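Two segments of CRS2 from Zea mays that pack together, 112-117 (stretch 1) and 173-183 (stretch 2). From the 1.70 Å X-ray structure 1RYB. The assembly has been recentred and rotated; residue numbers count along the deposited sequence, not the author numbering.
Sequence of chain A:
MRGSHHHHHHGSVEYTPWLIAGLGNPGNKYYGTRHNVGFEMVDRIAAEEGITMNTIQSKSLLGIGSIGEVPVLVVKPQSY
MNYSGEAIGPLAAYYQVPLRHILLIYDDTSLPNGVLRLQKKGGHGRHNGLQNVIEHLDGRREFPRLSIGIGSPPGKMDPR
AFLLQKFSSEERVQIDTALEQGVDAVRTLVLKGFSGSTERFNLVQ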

# COMPACT_ATOMS: atom_id res chain seq x y z
N PRO A 112 -12.52 -7.62 -6.92
CA PRO A 112 -12.04 -8.20 -8.17
C PRO A 112 -10.67 -7.63 -8.65
O PRO A 112 -10.27 -6.49 -8.42
CB PRO A 112 -13.15 -7.89 -9.24
CG PRO A 112 -14.43 -7.60 -8.43
CD PRO A 112 -13.94 -7.18 -7.03
N ASN A 113 -9.97 -8.42 -9.42
CA ASN A 113 -8.72 -7.98 -9.89
C ASN A 113 -8.72 -6.61 -10.53
O ASN A 113 -9.39 -6.31 -11.56
CB ASN A 113 -8.07 -9.03 -10.83
CG ASN A 113 -6.64 -8.74 -11.16
OD1 ASN A 113 -5.73 -9.15 -10.44
ND2 ASN A 113 -6.43 -8.21 -12.34
N GLY A 114 -7.83 -5.80 -10.06
CA GLY A 114 -7.69 -4.51 -10.69
C GLY A 114 -8.67 -3.43 -10.12
O GLY A 114 -8.59 -2.26 -10.47
N VAL A 115 -9.63 -3.82 -9.32
CA VAL A 115 -10.55 -2.80 -8.78
C VAL A 115 -9.93 -2.10 -7.58
O VAL A 115 -9.42 -2.74 -6.65
CB VAL A 115 -11.86 -3.49 -8.40
CG1 VAL A 115 -12.82 -2.49 -7.78
CG2 VAL A 115 -12.49 -4.02 -9.71
N LEU A 116 -10.01 -0.74 -7.56
CA LEU A 116 -9.46 -0.02 -6.40
C LEU A 116 -10.55 0.36 -5.45
O LEU A 116 -11.69 0.66 -5.85
CB LEU A 116 -8.79 1.29 -6.86
CG LEU A 116 -7.58 1.10 -7.79
CD1 LEU A 116 -6.96 2.46 -8.18
CD2 LEU A 116 -6.48 0.27 -7.12
N ARG A 117 -10.21 0.52 -4.20
CA ARG A 117 -11.19 1.07 -3.31
C ARG A 117 -10.49 1.90 -2.25
O ARG A 117 -9.40 1.54 -1.77
CB ARG A 117 -12.09 -0.02 -2.73
CG ARG A 117 -12.82 0.40 -1.48
CD ARG A 117 -13.71 -0.71 -0.88
NE ARG A 117 -14.81 -0.12 -0.12
CZ ARG A 117 -15.85 -0.80 0.39
NH1 ARG A 117 -15.99 -2.13 0.23
NH2 ARG A 117 -16.80 -0.11 1.07
N VAL A 173 -2.77 -6.69 -17.24
CA VAL A 173 -3.24 -5.55 -17.98
C VAL A 173 -4.18 -4.74 -17.10
O VAL A 173 -4.20 -3.49 -17.09
CB VAL A 173 -3.99 -6.08 -19.23
CG1 VAL A 173 -4.83 -4.98 -19.88
CG2 VAL A 173 -2.99 -6.60 -20.28
N GLN A 174 -4.95 -5.45 -16.30
CA GLN A 174 -5.86 -4.72 -15.44
C GLN A 174 -5.10 -4.09 -14.29
O GLN A 174 -5.43 -3.00 -13.81
CB GLN A 174 -6.88 -5.64 -14.88
CG GLN A 174 -7.84 -6.22 -15.93
CD GLN A 174 -8.66 -7.38 -15.41
OE1 GLN A 174 -8.24 -8.16 -14.50
NE2 GLN A 174 -9.72 -7.62 -16.11
N ILE A 175 -4.12 -4.79 -13.79
CA ILE A 175 -3.37 -4.18 -12.65
C ILE A 175 -2.67 -2.91 -13.13
O ILE A 175 -2.65 -1.88 -12.48
CB ILE A 175 -2.32 -5.15 -12.06
CG1 ILE A 175 -2.97 -6.37 -11.38
CG2 ILE A 175 -1.40 -4.38 -11.15
CD1 ILE A 175 -3.99 -6.04 -10.27
N ASP A 176 -2.10 -2.94 -14.33
CA ASP A 176 -1.44 -1.73 -14.90
C ASP A 176 -2.39 -0.57 -15.00
O ASP A 176 -2.02 0.57 -14.69
CB ASP A 176 -0.83 -2.02 -16.30
CG ASP A 176 0.39 -2.92 -16.15
OD1 ASP A 176 0.90 -3.13 -15.06
OD2 ASP A 176 0.89 -3.37 -17.31
N THR A 177 -3.63 -0.86 -15.38
CA THR A 177 -4.58 0.18 -15.47
C THR A 177 -4.87 0.71 -14.10
O THR A 177 -5.12 1.91 -13.87
CB THR A 177 -5.85 -0.37 -16.09
OG1 THR A 177 -5.56 -0.57 -17.48
CG2 THR A 177 -6.93 0.62 -15.99
N ALA A 178 -4.93 -0.19 -13.18
CA ALA A 178 -5.22 0.25 -11.80
C ALA A 178 -4.08 1.12 -11.24
O ALA A 178 -4.31 2.02 -10.44
CB ALA A 178 -5.38 -0.92 -10.86
N LEU A 179 -2.84 0.80 -11.60
CA LEU A 179 -1.77 1.61 -11.05
C LEU A 179 -1.90 3.03 -11.57
O LEU A 179 -1.58 3.99 -10.88
CB LEU A 179 -0.35 1.09 -11.39
CG LEU A 179 -0.17 -0.36 -10.97
CD1 LEU A 179 1.12 -0.91 -11.61
CD2 LEU A 179 -0.07 -0.45 -9.43
N GLU A 180 -2.27 3.19 -12.84
CA GLU A 180 -2.34 4.53 -13.32
C GLU A 180 -3.44 5.28 -12.58
O GLU A 180 -3.35 6.50 -12.26
CB GLU A 180 -2.62 4.51 -14.83
CG GLU A 180 -1.37 4.14 -15.64
CD GLU A 180 -0.13 4.85 -15.17
OE1 GLU A 180 0.85 4.26 -14.73
OE2 GLU A 180 -0.19 6.15 -15.31
N GLN A 181 -4.53 4.55 -12.30
CA GLN A 181 -5.68 5.17 -11.65
C GLN A 181 -5.34 5.55 -10.23
O GLN A 181 -5.77 6.60 -9.73
CB GLN A 181 -6.87 4.21 -11.63
CG GLN A 181 -8.00 4.75 -10.77
CD GLN A 181 -9.14 3.76 -10.64
OE1 GLN A 181 -9.03 2.59 -11.08
NE2 GLN A 181 -10.28 4.26 -10.14
N GLY A 182 -4.55 4.64 -9.63
CA GLY A 182 -4.10 4.78 -8.23
C GLY A 182 -3.26 6.03 -7.97
O GLY A 182 -3.41 6.71 -6.93
N VAL A 183 -2.41 6.35 -8.89
CA VAL A 183 -1.57 7.49 -8.74
C VAL A 183 -2.38 8.76 -8.58
O VAL A 183 -2.14 9.62 -7.74
CB VAL A 183 -0.59 7.58 -9.92
CG1 VAL A 183 0.28 8.82 -9.71
CG2 VAL A 183 0.32 6.35 -9.87
O HOH W 1 -10.69 0.37 -10.20
O HOH W 2 -8.07 -2.13 -13.76
O HOH W 3 -12.30 1.79 -8.95

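A tight turn leading into a strand lies against one face of a helix, in a small contact that combines a single direct hydrogen bond, close apolar packing against Ala178, and water bridges to the polar groups left between the two stretches. The two segments bury 358 Å² in total, both sides summed, and their touching residues are at least 60 positions apart in sequence.

The backbone sets the fit. Pro112 to Val115 form a type II beta turn, closed by the hydrogen bond from Val115 N to Pro112 O at 2.9 Å. The helix is held by the usual i to i+4 bonds, such as Ala178 N to Gln174 O at 2.9 Å and Gly182 N to Ala178 O at 2.8 Å. Turn and helix come nearest where Gly114 CA lies 4.8 Å from Ile175 CA, a short separation for two backbones. Gly114 has phi/psi of 86/-10, where a CB would be jammed against the carbonyl O of the preceding residue. An ideal CB would also point toward the helix and sit only 3.0 Å from Gln174 CB. Both the turn conformation and the close approach therefore suit glycine.

At the turn, Asn113 (chi1 -169°, t) directs its amide to the helix. Its ND2 donates to Gln174 OE1 at 2.8 Å with an N-H...acceptor angle of 145°, a short bond between complementary amide groups. Next to this pair, Ile175 contributes hydrocarbon: its CA-to-CB bond points sideways, but the m,m rotamer carries CD1 to 3.6 Å from Asn113 OD1 and 3.9 Å from Gly114 N. These are van der Waals contacts.

Farther along the helix, Ala178 points toward stretch 1, with its CB 3.5 Å from Gly114 O. Leu116, at the start of the strand, has the largest area covered by the helix of any residue in its stretch, 80 Å². Its side chain (m,t) points toward the helix and places CD2 4.1 Å from Ala178 CB, an apolar contact. The other methyl, CD1, reaches the helix backbone, 3.5 Å from Ala178 O and 3.6 Å from Gly182 N, and also lies 3.5 Å from Gln181 CD. Val115, between Gly114 and Leu116, points away and makes no contact.

Water completes the polar bonding. Water 1 accepts from Leu116 N at 2.9 Å and donates to Gln181 OE1 at 2.9 Å, linking the strand's amide to the helix; its bond to Gly114 O, at 3.4 Å, is weak. Water 2 donates to Gln174 O at 2.8 Å and weakly to Gly114 O at 3.3 Å, so it bridges the two backbone carbonyls, weakly on the Gly114 side. Gly114 O thus meets a methyl and two waters rather than a direct donor from the helix.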